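Local atomic coordinates of elongation factor G (Thermus thermophilus, PDB entry 2DY1), a protein that binds GTP with a magnesium ion and, as in the elongation factor G family, probably acts as a GTPase in the elongation step of translation. Residues R117-T120 with V121-L125; F560-V563 with M564-H568; K437-L440 with Q441-V445; R203-Q206 with E207-A211. All coordinates share one frame; numbering follows the deposited sequence.

Contact 1 of 4, residues R117-T120 with V121-L125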
loop_
_atom_site.group_PDB
_atom_site.type_symbol
_atom_site.label_atom_id
_atom_site.label_comp_id
_atom_site.label_asym_id
_atom_site.label_seq_id
_atom_site.Cartn_x
_atom_site.Cartn_y
_atom_site.Cartn_z
ATOM N N ARG A 117 5.660 -3.880 -9.770
ATOM C CA ARG A 117 4.757 -2.993 -9.038
ATOM C C ARG A 117 5.305 -1.574 -8.953
ATOM O O ARG A 117 4.576 -0.603 -9.183
ATOM C CB ARG A 117 4.521 -3.475 -7.612
ATOM C CG ARG A 117 3.849 -4.818 -7.420
ATOM C CD ARG A 117 3.454 -4.888 -5.959
ATOM N NE ARG A 117 3.460 -6.221 -5.367
ATOM C CZ ARG A 117 4.415 -6.766 -4.630
ATOM N NH1 ARG A 117 5.503 -6.086 -4.390
ATOM N NH2 ARG A 117 4.252 -7.983 -4.135
ATOM N N ALA A 118 6.579 -1.443 -8.594
ATOM C CA ALA A 118 7.170 -0.112 -8.478
ATOM C C ALA A 118 7.248 0.542 -9.856
ATOM O O ALA A 118 6.997 1.737 -9.995
ATOM C CB ALA A 118 8.557 -0.205 -7.851
ATOM N N TRP A 119 7.615 -0.244 -10.871
ATOM C CA TRP A 119 7.720 0.263 -12.240
ATOM C C TRP A 119 6.383 0.846 -12.712
ATOM O O TRP A 119 6.331 1.931 -13.293
ATOM C CB TRP A 119 8.137 -0.876 -13.171
ATOM C CG TRP A 119 8.513 -0.433 -14.556
ATOM C CD1 TRP A 119 7.695 -0.328 -15.648
ATOM C CD2 TRP A 119 9.811 -0.040 -14.987
ATOM N NE1 TRP A 119 8.413 0.106 -16.735
ATOM C CE2 TRP A 119 9.717 0.293 -16.357
ATOM C CE3 TRP A 119 11.053 0.059 -14.349
ATOM C CZ2 TRP A 119 10.822 0.723 -17.098
ATOM C CZ3 TRP A 119 12.153 0.487 -15.083
ATOM C CH2 TRP A 119 12.026 0.815 -16.448
ATOM N N THR A 120 5.304 0.120 -12.443
ATOM C CA THR A 120 3.967 0.544 -12.849
ATOM C C THR A 120 3.539 1.838 -12.152
ATOM O O THR A 120 2.969 2.726 -12.782
ATOM C CB THR A 120 2.936 -0.560 -12.544
ATOM O OG1 THR A 120 3.227 -1.707 -13.348
ATOM C CG2 THR A 120 1.527 -0.079 -12.858
ATOM N N VAL A 121 3.807 1.930 -10.854
ATOM C CA VAL A 121 3.449 3.143 -10.113
ATOM C C VAL A 121 4.233 4.314 -10.694
ATOM O O VAL A 121 3.674 5.398 -10.932
ATOM C CB VAL A 121 3.771 2.986 -8.615
ATOM C CG1 VAL A 121 3.536 4.315 -7.870
ATOM C CG2 VAL A 121 2.885 1.887 -8.037
ATOM N N ALA A 122 5.522 4.097 -10.961
ATOM C CA ALA A 122 6.341 5.160 -11.520
ATOM C C ALA A 122 5.771 5.607 -12.863
ATOM O O ALA A 122 5.702 6.801 -13.149
ATOM C CB ALA A 122 7.798 4.680 -11.697
ATOM N N GLU A 123 5.379 4.635 -13.683
ATOM C CA GLU A 123 4.814 4.926 -15.001
ATOM C C GLU A 123 3.547 5.774 -14.881
ATOM O O GLU A 123 3.401 6.782 -15.593
ATOM C CB GLU A 123 4.530 3.606 -15.732
ATOM C CG GLU A 123 4.516 3.709 -17.252
ATOM C CD GLU A 123 4.770 2.366 -17.922
ATOM O OE1 GLU A 123 3.978 1.424 -17.691
ATOM O OE2 GLU A 123 5.767 2.248 -18.671
ATOM N N ARG A 124 2.648 5.397 -13.970
ATOM C CA ARG A 124 1.398 6.135 -13.784
ATOM C C ARG A 124 1.643 7.554 -13.295
ATOM O O ARG A 124 0.861 8.451 -13.580
ATOM C CB ARG A 124 0.454 5.396 -12.825
ATOM C CG ARG A 124 -0.050 4.054 -13.364
ATOM C CD ARG A 124 -1.351 3.622 -12.690
ATOM N NE ARG A 124 -1.212 3.454 -11.245
ATOM C CZ ARG A 124 -1.358 2.297 -10.604
ATOM N NH1 ARG A 124 -1.650 1.194 -11.279
ATOM N NH2 ARG A 124 -1.215 2.241 -9.285
ATOM N N LEU A 125 2.727 7.757 -12.551
ATOM C CA LEU A 125 3.084 9.092 -12.067
ATOM C C LEU A 125 3.801 9.891 -13.146
ATOM O O LEU A 125 4.073 11.075 -12.962
ATOM C CB LEU A 125 3.989 8.996 -10.830
ATOM C CG LEU A 125 3.248 8.644 -9.540
ATOM C CD1 LEU A 125 4.255 8.207 -8.498
ATOM C CD2 LEU A 125 2.457 9.848 -9.016
HETATM O O HOH W 1 7.844 -0.035 -19.697
#
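Trp119 and Glu123, one helical turn apart, meet through a water rather than directly. The indole NE1 of Trp119 donates to water 1 at 3.0 Å, and the same water donates to Glu123 OE2 at 3.3 Å. Directly, Trp119 NE1 stands 3.9 Å from Glu123 OE2, with the ring and carboxylate planes 79° apart. Both side chains leave the backbone in the same sense, CG opposite the main-chain nitrogen (chi1 -170° in Trp119), which carries the two polar ends along one flank of the helix. OE2 has a stronger partner too: a salt bridge to Arg129, whose cation also lies against the indole in a cation-pi contact.

Between the two segments, the other side-chain contacts are apolar or with backbone carbonyls. Thr120 CG2 lies 3.8 Å from Arg124 NH1, where the bend of the arginine at chi3 brings the guanidinium back beside the methyl; Arg124 NH2 also comes close to Arg92 NH1, a like charge. The hydroxyl OG1 of Thr120 instead bonds to the carbonyl of Glu116. Val121 CG2 rests 3.2 Å from Arg117 O.

Backbone bonds carry the regular alpha-helical i to i+4 pattern. Ala122 N to Ala118 O is 2.9 Å at an N-H...O angle of 163°, and Arg124 N to Thr120 O is likewise 2.9 Å.

Residues 117-124 lie on helix 113-124, which links strands 100-106 and 129-134 in a beta-alpha-beta unit. Trp119 packs on Val103 and Val131, Ala122 on Ala101, and Val121 on Arg92 and Leu95 of helix 88-97.

Contact 2 of 4, residues F560-V563 with M564-H568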
loop_
_atom_site.group_PDB
_atom_site.type_symbol
_atom_site.label_atom_id
_atom_site.label_comp_id
_atom_site.label_asym_id
_atom_site.label_seq_id
_atom_site.Cartn_x
_atom_site.Cartn_y
_atom_site.Cartn_z
ATOM N N PHE A 560 -42.328 -8.847 16.122
ATOM C CA PHE A 560 -41.253 -9.439 15.336
ATOM C C PHE A 560 -40.665 -10.689 16.005
ATOM O O PHE A 560 -40.506 -11.733 15.370
ATOM C CB PHE A 560 -40.145 -8.413 15.070
ATOM C CG PHE A 560 -39.057 -8.939 14.179
ATOM C CD1 PHE A 560 -37.974 -9.634 14.717
ATOM C CD2 PHE A 560 -39.156 -8.813 12.797
ATOM C CE1 PHE A 560 -36.997 -10.207 13.883
ATOM C CE2 PHE A 560 -38.187 -9.386 11.952
ATOM C CZ PHE A 560 -37.112 -10.082 12.502
ATOM N N LYS A 561 -40.347 -10.587 17.290
ATOM C CA LYS A 561 -39.777 -11.730 18.006
ATOM C C LYS A 561 -40.689 -12.954 17.983
ATOM O O LYS A 561 -40.243 -14.073 17.713
ATOM C CB LYS A 561 -39.485 -11.346 19.456
ATOM C CG LYS A 561 -38.568 -10.148 19.624
ATOM C CD LYS A 561 -37.158 -10.423 19.115
ATOM C CE LYS A 561 -36.217 -9.271 19.468
ATOM N NZ LYS A 561 -34.819 -9.507 19.006
ATOM N N LYS A 562 -41.973 -12.746 18.266
ATOM C CA LYS A 562 -42.931 -13.847 18.271
ATOM C C LYS A 562 -43.078 -14.478 16.894
ATOM O O LYS A 562 -43.000 -15.694 16.738
ATOM C CB LYS A 562 -44.302 -13.338 18.737
ATOM C CG LYS A 562 -45.407 -14.381 18.660
ATOM C CD LYS A 562 -46.783 -13.780 18.969
ATOM C CE LYS A 562 -46.800 -13.048 20.314
ATOM N NZ LYS A 562 -48.167 -12.535 20.681
ATOM N N VAL A 563 -43.285 -13.639 15.881
ATOM C CA VAL A 563 -43.488 -14.160 14.544
ATOM C C VAL A 563 -42.268 -14.834 13.919
ATOM O O VAL A 563 -42.397 -15.878 13.280
ATOM C CB VAL A 563 -44.019 -13.042 13.606
ATOM C CG1 VAL A 563 -44.327 -13.614 12.231
ATOM C CG2 VAL A 563 -45.283 -12.427 14.214
ATOM N N MET A 564 -41.083 -14.254 14.092
ATOM C CA MET A 564 -39.902 -14.868 13.499
ATOM C C MET A 564 -39.705 -16.300 14.001
ATOM O O MET A 564 -39.261 -17.173 13.249
ATOM C CB MET A 564 -38.644 -14.056 13.804
ATOM C CG MET A 564 -37.395 -14.714 13.247
ATOM S SD MET A 564 -35.886 -13.828 13.634
ATOM C CE MET A 564 -34.676 -14.981 12.886
ATOM N N ALA A 565 -40.044 -16.544 15.259
ATOM C CA ALA A 565 -39.886 -17.879 15.839
ATOM C C ALA A 565 -40.801 -18.922 15.193
ATOM O O ALA A 565 -40.520 -20.128 15.229
ATOM C CB ALA A 565 -40.140 -17.821 17.332
ATOM N N GLU A 566 -41.902 -18.464 14.602
ATOM C CA GLU A 566 -42.843 -19.365 13.951
ATOM C C GLU A 566 -42.543 -19.428 12.468
ATOM O O GLU A 566 -43.194 -20.166 11.727
ATOM C CB GLU A 566 -44.281 -18.858 14.134
ATOM C CG GLU A 566 -44.607 -18.361 15.535
ATOM C CD GLU A 566 -45.993 -17.726 15.629
ATOM O OE1 GLU A 566 -46.354 -17.255 16.728
ATOM O OE2 GLU A 566 -46.720 -17.697 14.609
ATOM N N ALA A 567 -41.540 -18.672 12.030
ATOM C CA ALA A 567 -41.208 -18.613 10.613
ATOM C C ALA A 567 -40.032 -19.476 10.155
ATOM O O ALA A 567 -39.441 -19.216 9.106
ATOM C CB ALA A 567 -40.980 -17.159 10.210
ATOM N N HIS A 568 -39.722 -20.514 10.926
ATOM C CA HIS A 568 -38.621 -21.424 10.608
ATOM C C HIS A 568 -37.322 -20.690 10.276
ATOM O O HIS A 568 -36.857 -20.667 9.131
ATOM C CB HIS A 568 -39.003 -22.346 9.457
ATOM C CG HIS A 568 -38.106 -23.536 9.330
ATOM N ND1 HIS A 568 -36.945 -23.519 8.586
ATOM C CD2 HIS A 568 -38.167 -24.761 9.903
ATOM C CE1 HIS A 568 -36.330 -24.682 8.708
ATOM N NE2 HIS A 568 -37.050 -25.454 9.503
#
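Phe560 and Met564 form the tightly packed side of this contact. Their side chains run alongside each other in the same direction, both with CG opposite the backbone nitrogen, and the sulfur comes obliquely to the ring: Met564 SD is 3.8 Å from Phe560 CE1. SD lies 4.8 Å from the centroid of the Phe560 ring and 59° off the ring normal, a Met-aromatic contact. In the backbone of the same pair, Met564 N donates to Phe560 O at 2.9 Å, with an N-H...O angle of 167°. Leu487 of strand 477-489 packs on both side chains, and Phe560 also meets Ile516 of helix 509-520.

The other flank is looser. Lys562 and Glu566 also lie side by side, but only the aliphatic part of the lysine meets the acid, Lys562 CG being 3.6 Å from Glu566 OE1. The charged ends stay apart, Lys562 NZ to Glu566 OE1 measuring 6.4 Å; NZ is bonded instead to the carbonyl of Gln467. Here the helix 549-566 also loses its regularity: Ala565 N to Lys561 O is a weak bond of 3.5 Å, whereas Glu566 N turns to Val563 O at 2.9 Å, its donor 60° out of the carbonyl plane.

The chemistry is therefore divided between the two flanks. Sulfur and aromatic ring supply apolar and polarisable contacts on the buried side, while the exposed Lys562-Glu566 pair may add a longer-range attraction, but its charged ends do not meet.

Contact 3 of 4, residues K437-L440 with Q441-V445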
loop_
_atom_site.group_PDB
_atom_site.type_symbol
_atom_site.label_atom_id
_atom_site.label_comp_id
_atom_site.label_asym_id
_atom_site.label_seq_id
_atom_site.Cartn_x
_atom_site.Cartn_y
_atom_site.Cartn_z
ATOM N N LYS A 437 2.086 -4.265 15.075
ATOM C CA LYS A 437 2.036 -4.756 16.452
ATOM C C LYS A 437 3.315 -4.341 17.170
ATOM O O LYS A 437 3.293 -3.910 18.327
ATOM C CB LYS A 437 1.905 -6.282 16.448
ATOM C CG LYS A 437 1.939 -6.901 17.836
ATOM C CD LYS A 437 1.663 -8.400 17.766
ATOM C CE LYS A 437 1.707 -8.982 19.188
ATOM N NZ LYS A 437 1.696 -10.472 19.145
ATOM N N GLU A 438 4.440 -4.507 16.483
ATOM C CA GLU A 438 5.735 -4.134 17.034
ATOM C C GLU A 438 5.821 -2.642 17.280
ATOM O O GLU A 438 6.397 -2.215 18.273
ATOM C CB GLU A 438 6.860 -4.565 16.075
ATOM C CG GLU A 438 6.973 -6.083 15.988
ATOM C CD GLU A 438 7.786 -6.563 14.792
ATOM O OE1 GLU A 438 8.654 -5.814 14.297
ATOM O OE2 GLU A 438 7.570 -7.718 14.361
ATOM N N ARG A 439 5.261 -1.843 16.365
ATOM C CA ARG A 439 5.337 -0.411 16.545
ATOM C C ARG A 439 4.537 0.036 17.771
ATOM O O ARG A 439 4.995 0.922 18.498
ATOM C CB ARG A 439 4.876 0.316 15.263
ATOM C CG ARG A 439 5.226 1.795 15.279
ATOM C CD ARG A 439 6.721 1.999 15.408
ATOM N NE ARG A 439 7.134 3.342 14.979
ATOM C CZ ARG A 439 8.361 3.813 15.156
ATOM N NH1 ARG A 439 9.288 3.061 15.762
ATOM N NH2 ARG A 439 8.687 5.025 14.706
ATOM N N LEU A 440 3.369 -0.568 17.994
ATOM C CA LEU A 440 2.553 -0.248 19.165
ATOM C C LEU A 440 3.395 -0.587 20.412
ATOM O O LEU A 440 3.379 0.148 21.406
ATOM C CB LEU A 440 1.250 -1.056 19.124
ATOM C CG LEU A 440 0.297 -0.557 18.026
ATOM C CD1 LEU A 440 -0.879 -1.501 17.819
ATOM C CD2 LEU A 440 -0.217 0.837 18.437
ATOM N N GLN A 441 4.147 -1.685 20.346
ATOM C CA GLN A 441 5.029 -2.070 21.468
ATOM C C GLN A 441 6.103 -0.980 21.694
ATOM O O GLN A 441 6.474 -0.685 22.827
ATOM C CB GLN A 441 5.672 -3.431 21.148
ATOM C CG GLN A 441 6.842 -3.859 22.031
ATOM C CD GLN A 441 7.486 -5.154 21.515
ATOM O OE1 GLN A 441 7.823 -5.281 20.314
ATOM N NE2 GLN A 441 7.645 -6.118 22.406
ATOM N N ASP A 442 6.618 -0.377 20.619
ATOM C CA ASP A 442 7.621 0.674 20.757
ATOM C C ASP A 442 7.020 1.855 21.481
ATOM O O ASP A 442 7.734 2.593 22.161
ATOM C CB ASP A 442 8.116 1.196 19.403
ATOM C CG ASP A 442 8.796 0.144 18.572
ATOM O OD1 ASP A 442 9.201 -0.900 19.119
ATOM O OD2 ASP A 442 8.946 0.379 17.341
ATOM N N TYR A 443 5.716 2.043 21.288
ATOM C CA TYR A 443 5.000 3.160 21.911
ATOM C C TYR A 443 4.556 2.811 23.332
ATOM O O TYR A 443 3.876 3.607 23.985
ATOM C CB TYR A 443 3.773 3.556 21.093
ATOM C CG TYR A 443 4.077 4.070 19.684
ATOM C CD1 TYR A 443 5.257 4.751 19.412
ATOM C CD2 TYR A 443 3.146 3.916 18.658
ATOM C CE1 TYR A 443 5.504 5.280 18.132
ATOM C CE2 TYR A 443 3.381 4.440 17.382
ATOM C CZ TYR A 443 4.558 5.122 17.136
ATOM O OH TYR A 443 4.776 5.716 15.901
ATOM N N GLY A 444 4.928 1.624 23.795
ATOM C CA GLY A 444 4.596 1.220 25.167
ATOM C C GLY A 444 3.309 0.432 25.369
ATOM O O GLY A 444 2.840 0.250 26.496
ATOM N N VAL A 445 2.746 -0.081 24.290
ATOM C CA VAL A 445 1.488 -0.793 24.381
ATOM C C VAL A 445 1.562 -2.204 23.841
ATOM O O VAL A 445 2.003 -2.419 22.722
ATOM C CB VAL A 445 0.402 -0.015 23.605
ATOM C CG1 VAL A 445 -0.959 -0.695 23.749
ATOM C CG2 VAL A 445 0.348 1.431 24.115
HETATM O O HOH W 2 2.108 -4.427 20.782
#
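Arg439 reaches both Asp442 and Tyr443, three and four residues on. Its NH1 donates to Asp442 OD2 at 3.1 Å (N-H...O angle 161°), a salt bridge in which the acceptor lies in the guanidinium plane but is approached on its anti side, with the two planes 85° apart. The bend at chi2 brings the arginine obliquely against the tyrosine: Arg439 CG is 3.9 Å from Tyr443 CZ, and Tyr443 CE1 lies over one guanidinium face. Arg439 O lies over one face of the Tyr443 ring, 3.4 Å above its plane and offset toward the rim.

A second shell fixes these groups. Asp294 and Glu408 form salt bridges with NH2 and NE of Arg439, which, with Asp442, probably steady its charge; Glu54 adds a long, weak ion pair. The carbonyl of Val293 bonds the tyrosine hydroxyl.

The chain then leaves helix 430-442 through Gly444, whose phi is positive (93°). Gly444 N donates to Gln441 O at 2.9 Å and Val445 N to Leu440 O at 3.0 Å. Water 2 joins Lys437 O to Val445 O. This is a Schellman motif, closing the helix before strand 447-450 in domain III.

Contact 4 of 4, residues R203-Q206 with E207-A211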
loop_
_atom_site.group_PDB
_atom_site.type_symbol
_atom_site.label_atom_id
_atom_site.label_comp_id
_atom_site.label_asym_id
_atom_site.label_seq_id
_atom_site.Cartn_x
_atom_site.Cartn_y
_atom_site.Cartn_z
ATOM N N ARG A 203 29.382 -2.988 -30.718
ATOM C CA ARG A 203 28.007 -3.237 -31.143
ATOM C C ARG A 203 27.041 -2.508 -30.213
ATOM O O ARG A 203 26.094 -1.850 -30.660
ATOM C CB ARG A 203 27.720 -4.734 -31.101
ATOM C CG ARG A 203 26.396 -5.165 -31.680
ATOM C CD ARG A 203 26.094 -6.595 -31.240
ATOM N NE ARG A 203 27.272 -7.461 -31.316
ATOM C CZ ARG A 203 27.523 -8.446 -30.455
ATOM N NH1 ARG A 203 26.677 -8.687 -29.458
ATOM N NH2 ARG A 203 28.621 -9.181 -30.581
ATOM N N PHE A 204 27.270 -2.636 -28.911
ATOM C CA PHE A 204 26.400 -1.958 -27.958
ATOM C C PHE A 204 26.498 -0.444 -28.098
ATOM O O PHE A 204 25.498 0.264 -27.935
ATOM C CB PHE A 204 26.754 -2.377 -26.524
ATOM C CG PHE A 204 26.033 -3.612 -26.066
ATOM C CD1 PHE A 204 24.723 -3.540 -25.585
ATOM C CD2 PHE A 204 26.640 -4.859 -26.154
ATOM C CE1 PHE A 204 24.046 -4.687 -25.206
ATOM C CE2 PHE A 204 25.964 -6.002 -25.778
ATOM C CZ PHE A 204 24.666 -5.917 -25.303
ATOM N N ARG A 205 27.689 0.067 -28.380
ATOM C CA ARG A 205 27.830 1.509 -28.519
ATOM C C ARG A 205 26.995 2.007 -29.699
ATOM O O ARG A 205 26.308 3.034 -29.603
ATOM C CB ARG A 205 29.302 1.898 -28.707
ATOM C CG ARG A 205 29.488 3.392 -28.858
ATOM C CD ARG A 205 30.930 3.841 -28.857
ATOM N NE ARG A 205 30.958 5.301 -28.955
ATOM C CZ ARG A 205 32.038 6.058 -28.802
ATOM N NH1 ARG A 205 33.217 5.504 -28.536
ATOM N NH2 ARG A 205 31.932 7.377 -28.914
ATOM N N GLN A 206 27.046 1.270 -30.804
ATOM C CA GLN A 206 26.295 1.629 -32.007
ATOM C C GLN A 206 24.802 1.616 -31.693
ATOM O O GLN A 206 24.047 2.475 -32.143
ATOM C CB GLN A 206 26.563 0.626 -33.133
ATOM C CG GLN A 206 28.029 0.371 -33.445
ATOM C CD GLN A 206 28.224 -0.677 -34.540
ATOM O OE1 GLN A 206 27.702 -1.794 -34.452
ATOM N NE2 GLN A 206 28.981 -0.319 -35.573
ATOM N N GLU A 207 24.380 0.610 -30.938
ATOM C CA GLU A 207 22.979 0.488 -30.565
ATOM C C GLU A 207 22.533 1.648 -29.687
ATOM O O GLU A 207 21.423 2.148 -29.842
ATOM C CB GLU A 207 22.741 -0.837 -29.843
ATOM C CG GLU A 207 22.753 -2.042 -30.771
ATOM C CD GLU A 207 22.797 -3.360 -30.021
ATOM O OE1 GLU A 207 22.449 -3.383 -28.819
ATOM O OE2 GLU A 207 23.174 -4.379 -30.637
ATOM N N VAL A 208 23.393 2.067 -28.764
ATOM C CA VAL A 208 23.066 3.171 -27.873
ATOM C C VAL A 208 22.950 4.481 -28.655
ATOM O O VAL A 208 21.988 5.235 -28.473
ATOM C CB VAL A 208 24.119 3.303 -26.759
ATOM C CG1 VAL A 208 23.990 4.662 -26.059
ATOM C CG2 VAL A 208 23.912 2.170 -25.742
ATOM N N LEU A 209 23.920 4.735 -29.531
ATOM C CA LEU A 209 23.916 5.938 -30.356
ATOM C C LEU A 209 22.642 5.997 -31.172
ATOM O O LEU A 209 21.947 7.019 -31.177
ATOM C CB LEU A 209 25.128 5.949 -31.298
ATOM C CG LEU A 209 26.485 6.234 -30.650
ATOM C CD1 LEU A 209 27.588 6.132 -31.697
ATOM C CD2 LEU A 209 26.471 7.622 -30.025
ATOM N N GLU A 210 22.339 4.902 -31.858
ATOM C CA GLU A 210 21.146 4.823 -32.681
ATOM C C GLU A 210 19.862 5.023 -31.873
ATOM O O GLU A 210 18.949 5.719 -32.319
ATOM C CB GLU A 210 21.114 3.485 -33.440
ATOM C CG GLU A 210 22.159 3.369 -34.601
ATOM C CD GLU A 210 22.019 2.099 -35.449
ATOM O OE1 GLU A 210 20.877 1.651 -35.675
ATOM O OE2 GLU A 210 23.051 1.559 -35.908
ATOM N N ALA A 211 19.785 4.446 -30.672
ATOM C CA ALA A 211 18.573 4.614 -29.861
ATOM C C ALA A 211 18.335 6.065 -29.445
ATOM O O ALA A 211 17.187 6.525 -29.386
ATOM C CB ALA A 211 18.636 3.715 -28.611
#
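Helix 198-213, part of the GTP-binding domain, supplies this surface contact, in which Glu207 lies against Arg203 and Phe204 of the preceding turn. The arginine and the acid run side by side in the same direction, yet they meet through carbon: Glu207 OE2 is 3.5 Å from Arg203 CG, while Arg203 NE remains 5.2 Å from OE2. A bend at chi3 (-43°) carries the guanidinium away from the carboxylate, so any attraction between the opposite charges would act at a distance. The other carboxylate oxygen, Glu207 OE1, approaches Phe204 CD1 at 4.0 Å, with ring and carboxylate planes 53° apart.

The backbone that carries these side chains is an uninterrupted alpha-helix, each carbonyl of 203-206 accepting the amide four residues later. Leu209 N to Arg205 O is 2.9 Å and nearly straight, at an N-H...O angle of 170°; Glu207 N to Arg203 O is 3.0 Å. One side of the helix faces strand 156-165, where Phe204 packs on Pro158 and Leu161, and Val208 on Leu157.

Several side chains also lean on the carbonyls of the turn before. Glu207 CG comes within 3.3 Å of Arg203 O, and Glu210 CG within 3.2 Å of Gln206 O, each acid having its CG beside its own backbone nitrogen. Val208 CG2 makes the same kind of approach to Phe204 O, on the buried side of the helix.

Each contact is local to one helix, contacts 2 and 3 running on past its last turn, and none touches another. Contact 1 lies nearest the nucleotide: the side chain of Arg117 is about 9 Å from the bound GTP, and that of Ala118 about 8 Å from that of Lys22, a GTP-binding residue. Contact 3, in domain III, brings the side chain of Glu438 about 9 Å from that of Thr60 and about 13 Å from GTP. Contacts 1 and 4 share the GTP-binding domain, their centres 27 Å apart, but contact 4 lies away from the GTP and magnesium sites. Contact 2 lies far from the others, its centre 81 Å from that of contact 4 and 48 Å from that of contact 3.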